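Farnesyl diphosphate synthase (Rhodobacter capsulatus, PDB 3M0G) probably condenses isopentenyl diphosphate with an allylic diphosphate, using magnesium, to make farnesyl or geranylgeranyl diphosphate for isoprenoid biosynthesis. Local coordinates at residues A46-E51 with R278-Y283; Y76-D81 with L91-P96; F185-G190 with T202-A207. All coordinates share one frame; numbering follows the deposited sequence.

Interaction 1: residues A46-E51 with R278-Y283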
loop_
_atom_site.group_PDB
_atom_site.type_symbol
_atom_site.label_atom_id
_atom_site.label_comp_id
_atom_site.label_asym_id
_atom_site.label_seq_id
_atom_site.Cartn_x
_atom_site.Cartn_y
_atom_site.Cartn_z
ATOM N N ALA B 46 -13.968 -9.388 -5.834
ATOM C CA ALA B 46 -13.649 -10.727 -5.366
ATOM C C ALA B 46 -14.312 -11.754 -6.289
ATOM O O ALA B 46 -13.732 -12.793 -6.602
ATOM C CB ALA B 46 -14.125 -10.899 -3.955
ATOM N N PHE B 47 -15.513 -11.423 -6.768
ATOM C CA PHE B 47 -16.245 -12.308 -7.653
ATOM C C PHE B 47 -15.528 -12.426 -9.001
ATOM O O PHE B 47 -15.305 -13.515 -9.488
ATOM C CB PHE B 47 -17.693 -11.824 -7.801
ATOM C CG PHE B 47 -18.532 -12.668 -8.702
ATOM C CD1 PHE B 47 -19.201 -13.786 -8.210
ATOM C CD2 PHE B 47 -18.679 -12.329 -10.041
ATOM C CE1 PHE B 47 -19.996 -14.568 -9.047
ATOM C CE2 PHE B 47 -19.479 -13.103 -10.888
ATOM C CZ PHE B 47 -20.134 -14.220 -10.391
ATOM N N LEU B 48 -15.120 -11.300 -9.569
ATOM C CA LEU B 48 -14.378 -11.260 -10.834
ATOM C C LEU B 48 -13.024 -11.979 -10.821
ATOM O O LEU B 48 -12.610 -12.561 -11.843
ATOM C CB LEU B 48 -14.160 -9.805 -11.266
ATOM C CG LEU B 48 -15.359 -9.006 -11.790
ATOM C CD1 LEU B 48 -14.880 -7.577 -12.032
ATOM C CD2 LEU B 48 -15.872 -9.586 -13.072
ATOM N N ALA B 49 -12.362 -11.962 -9.671
ATOM C CA ALA B 49 -11.089 -12.639 -9.496
ATOM C C ALA B 49 -11.334 -14.130 -9.514
ATOM O O ALA B 49 -10.692 -14.874 -10.264
ATOM C CB ALA B 49 -10.442 -12.229 -8.167
ATOM N N ILE B 50 -12.283 -14.562 -8.689
ATOM C CA ILE B 50 -12.611 -15.992 -8.579
ATOM C C ILE B 50 -13.183 -16.570 -9.873
ATOM O O ILE B 50 -12.963 -17.764 -10.210
ATOM C CB ILE B 50 -13.590 -16.245 -7.401
ATOM C CG1 ILE B 50 -12.856 -16.045 -6.065
ATOM C CG2 ILE B 50 -14.186 -17.667 -7.479
ATOM C CD1 ILE B 50 -13.758 -15.790 -4.838
ATOM N N GLU B 51 -13.973 -15.745 -10.560
ATOM C CA GLU B 51 -14.635 -16.182 -11.763
ATOM C C GLU B 51 -13.664 -16.260 -12.924
ATOM O O GLU B 51 -13.749 -17.151 -13.752
ATOM C CB GLU B 51 -15.818 -15.280 -12.087
ATOM C CG GLU B 51 -16.939 -15.327 -11.046
ATOM C CD GLU B 51 -17.363 -16.729 -10.661
ATOM O OE1 GLU B 51 -17.995 -17.431 -11.493
ATOM O OE2 GLU B 51 -17.073 -17.133 -9.511
ATOM N N ARG B 278 -20.201 -13.028 -18.633
ATOM C CA ARG B 278 -21.146 -12.296 -19.474
ATOM C C ARG B 278 -22.380 -11.882 -18.663
ATOM O O ARG B 278 -22.834 -10.758 -18.775
ATOM C CB ARG B 278 -21.525 -13.100 -20.734
ATOM C CG ARG B 278 -20.372 -13.193 -21.750
ATOM C CD ARG B 278 -20.680 -14.078 -22.970
ATOM N NE ARG B 278 -19.860 -13.660 -24.109
ATOM C CZ ARG B 278 -19.590 -14.399 -25.181
ATOM N NH1 ARG B 278 -20.066 -15.634 -25.290
ATOM N NH2 ARG B 278 -18.827 -13.899 -26.146
ATOM N N ALA B 279 -22.879 -12.773 -17.815
ATOM C CA ALA B 279 -24.041 -12.460 -16.960
ATOM C C ALA B 279 -23.722 -11.370 -15.929
ATOM O O ALA B 279 -24.553 -10.493 -15.659
ATOM C CB ALA B 279 -24.586 -13.738 -16.287
ATOM N N CYS B 280 -22.500 -11.400 -15.392
ATOM C CA CYS B 280 -22.077 -10.390 -14.435
ATOM C C CYS B 280 -22.078 -8.990 -15.057
ATOM O O CYS B 280 -22.491 -8.030 -14.411
ATOM C CB CYS B 280 -20.696 -10.708 -13.869
ATOM S SG CYS B 280 -20.151 -9.519 -12.627
ATOM N N ALA B 281 -21.613 -8.881 -16.300
ATOM C CA ALA B 281 -21.570 -7.590 -16.997
ATOM C C ALA B 281 -22.980 -7.036 -17.176
ATOM O O ALA B 281 -23.218 -5.835 -17.042
ATOM C CB ALA B 281 -20.876 -7.726 -18.343
ATOM N N ARG B 282 -23.911 -7.925 -17.484
ATOM C CA ARG B 282 -25.311 -7.569 -17.676
ATOM C C ARG B 282 -25.935 -7.156 -16.342
ATOM O O ARG B 282 -26.700 -6.195 -16.276
ATOM C CB ARG B 282 -26.077 -8.762 -18.272
ATOM C CG ARG B 282 -25.675 -9.093 -19.682
ATOM C CD ARG B 282 -26.736 -9.893 -20.384
ATOM N NE ARG B 282 -26.930 -11.214 -19.796
ATOM C CZ ARG B 282 -26.170 -12.279 -20.035
ATOM N NH1 ARG B 282 -25.116 -12.185 -20.844
ATOM N NH2 ARG B 282 -26.463 -13.446 -19.455
ATOM N N TYR B 283 -25.592 -7.890 -15.286
ATOM C CA TYR B 283 -26.019 -7.564 -13.925
ATOM C C TYR B 283 -25.572 -6.157 -13.493
ATOM O O TYR B 283 -26.338 -5.440 -12.845
ATOM C CB TYR B 283 -25.518 -8.644 -12.961
ATOM C CG TYR B 283 -25.294 -8.236 -11.513
ATOM C CD1 TYR B 283 -24.009 -7.981 -11.036
ATOM C CD2 TYR B 283 -26.356 -8.151 -10.615
ATOM C CE1 TYR B 283 -23.788 -7.625 -9.707
ATOM C CE2 TYR B 283 -26.152 -7.796 -9.281
ATOM C CZ TYR B 283 -24.865 -7.537 -8.834
ATOM O OH TYR B 283 -24.648 -7.185 -7.512
#

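Interaction 2: residues Y76-D81 with L91-P96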
loop_
_atom_site.group_PDB
_atom_site.type_symbol
_atom_site.label_atom_id
_atom_site.label_comp_id
_atom_site.label_asym_id
_atom_site.label_seq_id
_atom_site.Cartn_x
_atom_site.Cartn_y
_atom_site.Cartn_z
ATOM N N TYR B 76 -9.898 -0.398 1.877
ATOM C CA TYR B 76 -9.061 0.704 2.329
ATOM C C TYR B 76 -9.421 2.015 1.587
ATOM O O TYR B 76 -9.411 3.110 2.182
ATOM C CB TYR B 76 -7.557 0.328 2.185
ATOM C CG TYR B 76 -6.815 1.146 1.180
ATOM C CD1 TYR B 76 -6.399 0.604 -0.039
ATOM C CD2 TYR B 76 -6.495 2.456 1.457
ATOM C CE1 TYR B 76 -5.721 1.373 -0.968
ATOM C CE2 TYR B 76 -5.829 3.250 0.534
ATOM C CZ TYR B 76 -5.436 2.705 -0.662
ATOM O OH TYR B 76 -4.775 3.491 -1.563
ATOM N N SER B 77 -9.702 1.904 0.291
ATOM C CA SER B 77 -9.989 3.060 -0.536
ATOM C C SER B 77 -11.234 3.787 -0.020
ATOM O O SER B 77 -11.231 4.991 0.118
ATOM C CB SER B 77 -10.146 2.650 -2.011
ATOM O OG SER B 77 -11.439 2.139 -2.275
ATOM N N LEU B 78 -12.268 3.021 0.299
ATOM C CA LEU B 78 -13.480 3.529 0.934
ATOM C C LEU B 78 -13.220 4.127 2.321
ATOM O O LEU B 78 -13.766 5.175 2.670
ATOM C CB LEU B 78 -14.494 2.387 1.033
ATOM C CG LEU B 78 -14.864 1.714 -0.303
ATOM C CD1 LEU B 78 -15.611 0.445 0.035
ATOM C CD2 LEU B 78 -15.658 2.633 -1.241
ATOM N N VAL B 79 -12.388 3.468 3.120
ATOM C CA VAL B 79 -12.127 3.960 4.482
ATOM C C VAL B 79 -11.628 5.415 4.392
ATOM O O VAL B 79 -12.130 6.295 5.101
ATOM C CB VAL B 79 -11.118 3.062 5.260
ATOM C CG1 VAL B 79 -10.760 3.666 6.600
ATOM C CG2 VAL B 79 -11.702 1.706 5.505
ATOM N N HIS B 80 -10.678 5.659 3.490
ATOM C CA HIS B 80 -10.154 7.011 3.298
ATOM C C HIS B 80 -11.129 7.958 2.590
ATOM O O HIS B 80 -11.190 9.140 2.913
ATOM C CB HIS B 80 -8.806 6.968 2.547
ATOM C CG HIS B 80 -7.676 6.408 3.355
ATOM N ND1 HIS B 80 -6.411 6.220 2.835
ATOM C CD2 HIS B 80 -7.614 6.006 4.650
ATOM C CE1 HIS B 80 -5.624 5.718 3.773
ATOM N NE2 HIS B 80 -6.329 5.576 4.883
ATOM N N ASP B 81 -11.848 7.453 1.591
ATOM C CA ASP B 81 -12.708 8.307 0.765
ATOM C C ASP B 81 -13.849 8.909 1.549
ATOM O O ASP B 81 -14.257 10.048 1.280
ATOM C CB ASP B 81 -13.220 7.546 -0.458
ATOM C CG ASP B 81 -12.127 7.312 -1.475
ATOM O OD1 ASP B 81 -11.052 7.951 -1.369
ATOM O OD2 ASP B 81 -12.338 6.478 -2.365
ATOM N N LEU B 91 -22.175 7.797 6.820
ATOM C CA LEU B 91 -22.745 6.461 6.663
ATOM C C LEU B 91 -22.180 5.709 5.472
ATOM O O LEU B 91 -21.914 6.296 4.418
ATOM C CB LEU B 91 -24.263 6.577 6.510
ATOM C CG LEU B 91 -25.190 6.336 7.708
ATOM C CD1 LEU B 91 -24.501 6.442 9.065
ATOM C CD2 LEU B 91 -26.421 7.253 7.629
ATOM N N ARG B 92 -22.007 4.401 5.645
ATOM C CA ARG B 92 -21.717 3.508 4.535
ATOM C C ARG B 92 -22.650 2.320 4.647
ATOM O O ARG B 92 -22.633 1.598 5.650
ATOM C CB ARG B 92 -20.247 3.066 4.526
ATOM C CG ARG B 92 -19.909 2.095 3.377
ATOM C CD ARG B 92 -18.456 2.220 2.906
ATOM N NE ARG B 92 -18.164 3.522 2.293
ATOM C CZ ARG B 92 -18.374 3.827 1.014
ATOM N NH1 ARG B 92 -18.075 5.031 0.557
ATOM N NH2 ARG B 92 -18.896 2.939 0.197
ATOM N N ARG B 93 -23.464 2.130 3.609
ATOM C CA ARG B 93 -24.565 1.149 3.614
ATOM C C ARG B 93 -25.384 1.218 4.915
ATOM O O ARG B 93 -25.687 0.200 5.537
ATOM C CB ARG B 93 -24.085 -0.285 3.273
ATOM C CG ARG B 93 -22.895 -0.821 4.075
ATOM C CD ARG B 93 -22.256 -2.017 3.385
ATOM N NE ARG B 93 -21.166 -1.636 2.486
ATOM C CZ ARG B 93 -19.884 -1.961 2.662
ATOM N NH1 ARG B 93 -19.506 -2.703 3.698
ATOM N NH2 ARG B 93 -18.970 -1.556 1.786
ATOM N N GLY B 94 -25.702 2.446 5.326
ATOM C CA GLY B 94 -26.563 2.694 6.487
ATOM C C GLY B 94 -25.953 2.501 7.864
ATOM O O GLY B 94 -26.664 2.588 8.867
ATOM N N LEU B 95 -24.649 2.244 7.923
ATOM C CA LEU B 95 -23.929 2.102 9.197
ATOM C C LEU B 95 -22.833 3.159 9.308
ATOM O O LEU B 95 -22.303 3.588 8.286
ATOM C CB LEU B 95 -23.314 0.710 9.319
ATOM C CG LEU B 95 -24.287 -0.464 9.298
ATOM C CD1 LEU B 95 -23.847 -1.462 8.250
ATOM C CD2 LEU B 95 -24.400 -1.105 10.683
ATOM N N PRO B 96 -22.478 3.569 10.543
ATOM C CA PRO B 96 -21.445 4.599 10.721
ATOM C C PRO B 96 -20.144 4.229 10.011
ATOM O O PRO B 96 -19.795 3.041 9.919
ATOM C CB PRO B 96 -21.213 4.605 12.227
ATOM C CG PRO B 96 -22.497 4.058 12.810
ATOM C CD PRO B 96 -22.936 3.026 11.840
#

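Interaction 3: residues F185-G190 with T202-A207. Unlike the reference sequence in segment 202-207: Thr202 (reference Ala).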
loop_
_atom_site.group_PDB
_atom_site.type_symbol
_atom_site.label_atom_id
_atom_site.label_comp_id
_atom_site.label_asym_id
_atom_site.label_seq_id
_atom_site.Cartn_x
_atom_site.Cartn_y
_atom_site.Cartn_z
ATOM N N PHE B 185 -7.907 -5.107 -12.627
ATOM C CA PHE B 185 -7.076 -6.011 -11.849
ATOM C C PHE B 185 -7.834 -7.291 -11.525
ATOM O O PHE B 185 -7.319 -8.363 -11.802
ATOM C CB PHE B 185 -6.547 -5.420 -10.553
ATOM C CG PHE B 185 -5.891 -6.450 -9.668
ATOM C CD1 PHE B 185 -4.578 -6.877 -9.931
ATOM C CD2 PHE B 185 -6.583 -7.028 -8.605
ATOM C CE1 PHE B 185 -3.946 -7.849 -9.123
ATOM C CE2 PHE B 185 -5.955 -7.983 -7.789
ATOM C CZ PHE B 185 -4.628 -8.393 -8.055
ATOM N N ALA B 186 -9.031 -7.188 -10.921
ATOM C CA ALA B 186 -9.805 -8.396 -10.524
ATOM C C ALA B 186 -10.057 -9.348 -11.683
ATOM O O ALA B 186 -9.974 -10.583 -11.530
ATOM C CB ALA B 186 -11.157 -8.018 -9.870
ATOM N N ALA B 187 -10.392 -8.772 -12.836
ATOM C CA ALA B 187 -10.746 -9.545 -14.012
ATOM C C ALA B 187 -9.546 -10.261 -14.604
ATOM O O ALA B 187 -9.673 -11.347 -15.126
ATOM C CB ALA B 187 -11.402 -8.651 -15.051
ATOM N N GLN B 188 -8.375 -9.651 -14.492
ATOM C CA GLN B 188 -7.164 -10.229 -15.037
ATOM C C GLN B 188 -6.520 -11.223 -14.089
ATOM O O GLN B 188 -5.644 -11.972 -14.498
ATOM C CB GLN B 188 -6.160 -9.143 -15.341
ATOM C CG GLN B 188 -6.512 -8.267 -16.510
ATOM C CD GLN B 188 -5.466 -7.224 -16.717
ATOM O OE1 GLN B 188 -4.357 -7.541 -17.130
ATOM N NE2 GLN B 188 -5.798 -5.956 -16.422
ATOM N N ALA B 189 -6.937 -11.201 -12.824
ATOM C CA ALA B 189 -6.303 -12.000 -11.776
ATOM C C ALA B 189 -6.322 -13.496 -12.097
ATOM O O ALA B 189 -5.359 -14.203 -11.820
ATOM C CB ALA B 189 -6.971 -11.719 -10.412
ATOM N N GLY B 190 -7.408 -13.970 -12.701
ATOM C CA GLY B 190 -7.495 -15.390 -13.117
ATOM C C GLY B 190 -6.494 -15.736 -14.217
ATOM O O GLY B 190 -5.871 -16.803 -14.186
ATOM N N THR B 202 -8.773 -8.140 -19.992
ATOM C CA THR B 202 -8.501 -6.681 -19.957
ATOM C C THR B 202 -9.530 -5.867 -20.772
ATOM O O THR B 202 -9.967 -4.785 -20.356
ATOM C CB THR B 202 -7.054 -6.372 -20.435
ATOM O OG1 THR B 202 -6.125 -7.100 -19.628
ATOM C CG2 THR B 202 -6.728 -4.881 -20.326
ATOM N N ALA B 203 -9.929 -6.397 -21.922
ATOM C CA ALA B 203 -10.876 -5.716 -22.804
ATOM C C ALA B 203 -12.283 -5.743 -22.205
ATOM O O ALA B 203 -12.980 -4.729 -22.197
ATOM C CB ALA B 203 -10.851 -6.340 -24.220
ATOM N N TYR B 204 -12.682 -6.929 -21.742
ATOM C CA TYR B 204 -13.884 -7.158 -20.938
ATOM C C TYR B 204 -14.009 -6.125 -19.821
ATOM O O TYR B 204 -15.044 -5.476 -19.662
ATOM C CB TYR B 204 -13.851 -8.581 -20.355
ATOM C CG TYR B 204 -14.867 -8.870 -19.257
ATOM C CD1 TYR B 204 -16.218 -9.128 -19.561
ATOM C CD2 TYR B 204 -14.479 -8.896 -17.914
ATOM C CE1 TYR B 204 -17.152 -9.387 -18.542
ATOM C CE2 TYR B 204 -15.405 -9.155 -16.889
ATOM C CZ TYR B 204 -16.728 -9.405 -17.205
ATOM O OH TYR B 204 -17.636 -9.661 -16.194
ATOM N N ALA B 205 -12.936 -5.968 -19.070
ATOM C CA ALA B 205 -12.910 -5.105 -17.886
ATOM C C ALA B 205 -12.973 -3.604 -18.199
ATOM O O ALA B 205 -13.635 -2.851 -17.490
ATOM C CB ALA B 205 -11.668 -5.436 -17.060
ATOM N N THR B 206 -12.288 -3.192 -19.265
ATOM C CA THR B 206 -12.325 -1.818 -19.766
ATOM C C THR B 206 -13.781 -1.431 -20.088
ATOM O O THR B 206 -14.245 -0.354 -19.694
ATOM C CB THR B 206 -11.437 -1.661 -21.047
ATOM O OG1 THR B 206 -10.096 -2.087 -20.771
ATOM C CG2 THR B 206 -11.414 -0.223 -21.534
ATOM N N ALA B 207 -14.506 -2.323 -20.773
ATOM C CA ALA B 207 -15.920 -2.078 -21.099
ATOM C C ALA B 207 -16.830 -2.171 -19.874
ATOM O O ALA B 207 -17.664 -1.282 -19.657
ATOM C CB ALA B 207 -16.404 -2.983 -22.219
#

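Interaction 1: residues A46-E51 with R278-Y283
Within residues 278-283, Cys280 alone meets Phe47 and Leu48; Thr276 and Leu277 continue the packing one turn earlier. Helix 275-285 comes up to this contact from Arg278, whose NH2 donates to the carbonyl of Glu264. Two residues on, the Cys280 side chain points toward helix 44-55. Its SG lies anti to the backbone N (chi1 -178°), which carries the sulfur out toward both partners. CB stands 4.0 Å from Phe47 CE2. With Cys280 SG 5.1 Å from the Phe47 ring centre and 65° off the ring normal, this is an oblique sulfur-aromatic contact rather than a stack. The end of Leu48 also comes in, its CD2 4.3 Å from Cys280 SG. In this predominantly helical isoprenoid synthase fold the contact joins an early helix to the C-terminal one. Leu3 and Leu7 of helix 3-23 also pack on Phe47, while Tyr204 touches both Leu48 and Cys280. Past the cysteine, Ala279 CA lies 3.6 Å from the plane of the Arg282 guanidinium, toward its rim, and Arg282 NH1 makes a salt bridge to Glu264.

Interaction 2: residues Y76-D81 with L91-P96
Leu78 meets Arg92 by laying a methyl over its guanidinium group. Leu78 CD2 sits 3.4 Å above that plane, offset toward the rim, and comes within 3.6 Å of Arg92 NH2; Leu78 CB adds a looser touch at Arg92 NE, 4.0 Å away. The two side chains cross at about a right angle. Arg92 reaches this place by leaving its backbone anti to N (chi1 179°) and then bending at chi3 (-65°), which turns the flat group across the leucine. A second, lighter van der Waals touch comes from Arg93, whose NH2 brings the edge of its guanidinium to 4.3 Å from Leu78 CD1. Arg93 also folds back on its own neighbour, with Arg92 CG 3.8 Å off one face of the Arg93 group.

The polar side of Arg92 looks elsewhere: NH1 makes a salt bridge to Asp82 OD1. Asp82 follows Asp81 in the DDxxxxD sequence that ends at Asp87, the first aspartate-rich motif of prenyl synthases, which in this family serves magnesium and the allylic diphosphate.

Backbone bonds set the turn that carries both arginines. Arg92 to Leu95 is a type I' turn, closed by Arg92 N to Leu95 O at 2.8 Å and by Leu95 N to Arg92 O at 3.1 Å, and it joins two short antiparallel strands into a tight hairpin.

That hairpin lies beside the C-terminal end of helix 60-81, and Pro96 O accepts from Tyr36 OH of helix 29-37. Through Tyr76, Val79 and His80, helix 60-81 packs on helix 104-121, and His80 ND1 bonds Asp112 OD2 of the second subunit, so the dimer interface lies just behind this surface contact.

Interaction 3: residues F185-G190 with T202-A207
Gln188 and Thr202 meet where two successive helices, 168-194 and 199-219, run back antiparallel as a helical hairpin of the isoprenoid synthase fold. The short segments cross at 161°, with their axes 8.7 Å apart, close enough for alanines to pack between them: Ala187 CB touches Ala205 CB at 3.8 Å and lies at the edge of the Tyr204 ring. Tyr204 OH is occupied further along, by the carbonyl of Leu277.

From CB, Gln188 sends CG out anti to its carbonyl carbon (chi1 -71°) and then runs extended, crossing the threonine side chain at a slant. CG comes to 3.4 Å from Thr202 OG1. The next atom, CD, is nearest of all: Thr202 OG1 stands 3.0 Å from it, almost straight above CD on one face of the amide. The hydroxyl therefore sits over a flat face, and neither amide end makes a hydrogen bond with it, although OE1 is only 3.1 Å from OG1. At the tip OE1 accepts from Arg198 NH1 and NE2 bonds Ser184 OG, which together fix the turn of the amide; Thr202 OG1 in turn bonds the carbonyl of Arg198. A leucine in place of Gln188 would probably leave Ser184 OG and Arg198 NH1 without these amide partners and the Thr202 hydroxyl without the flat group beneath it.

Behind the threonine, Thr202 O takes two donors from Thr206 on opposite faces of the carbonyl plane: the backbone N at 3.0 Å, and OG1 at 2.7 Å, tilted 31° from that plane.

Going from the N terminus, helix 44-55 opens interaction 1, which stays open until helix 275-285 near the C terminus of the chain. Inside that long loop interaction 2 opens on the end of helix 60-81, the very next helix, and closes ten residues later at the hairpin 91-96. Interaction 3 follows in series, also nested inside interaction 1, joining helices 168-194 and 199-219 across their short connection. No two of the loops cross. Interactions 1 and 3 make one packed region, their centres about 10 Å apart: Leu48 CD2 lies 3.6 Å from Tyr204 OH. Interaction 2 sits across the chain's centre, its centre about 23 Å from that of interaction 1.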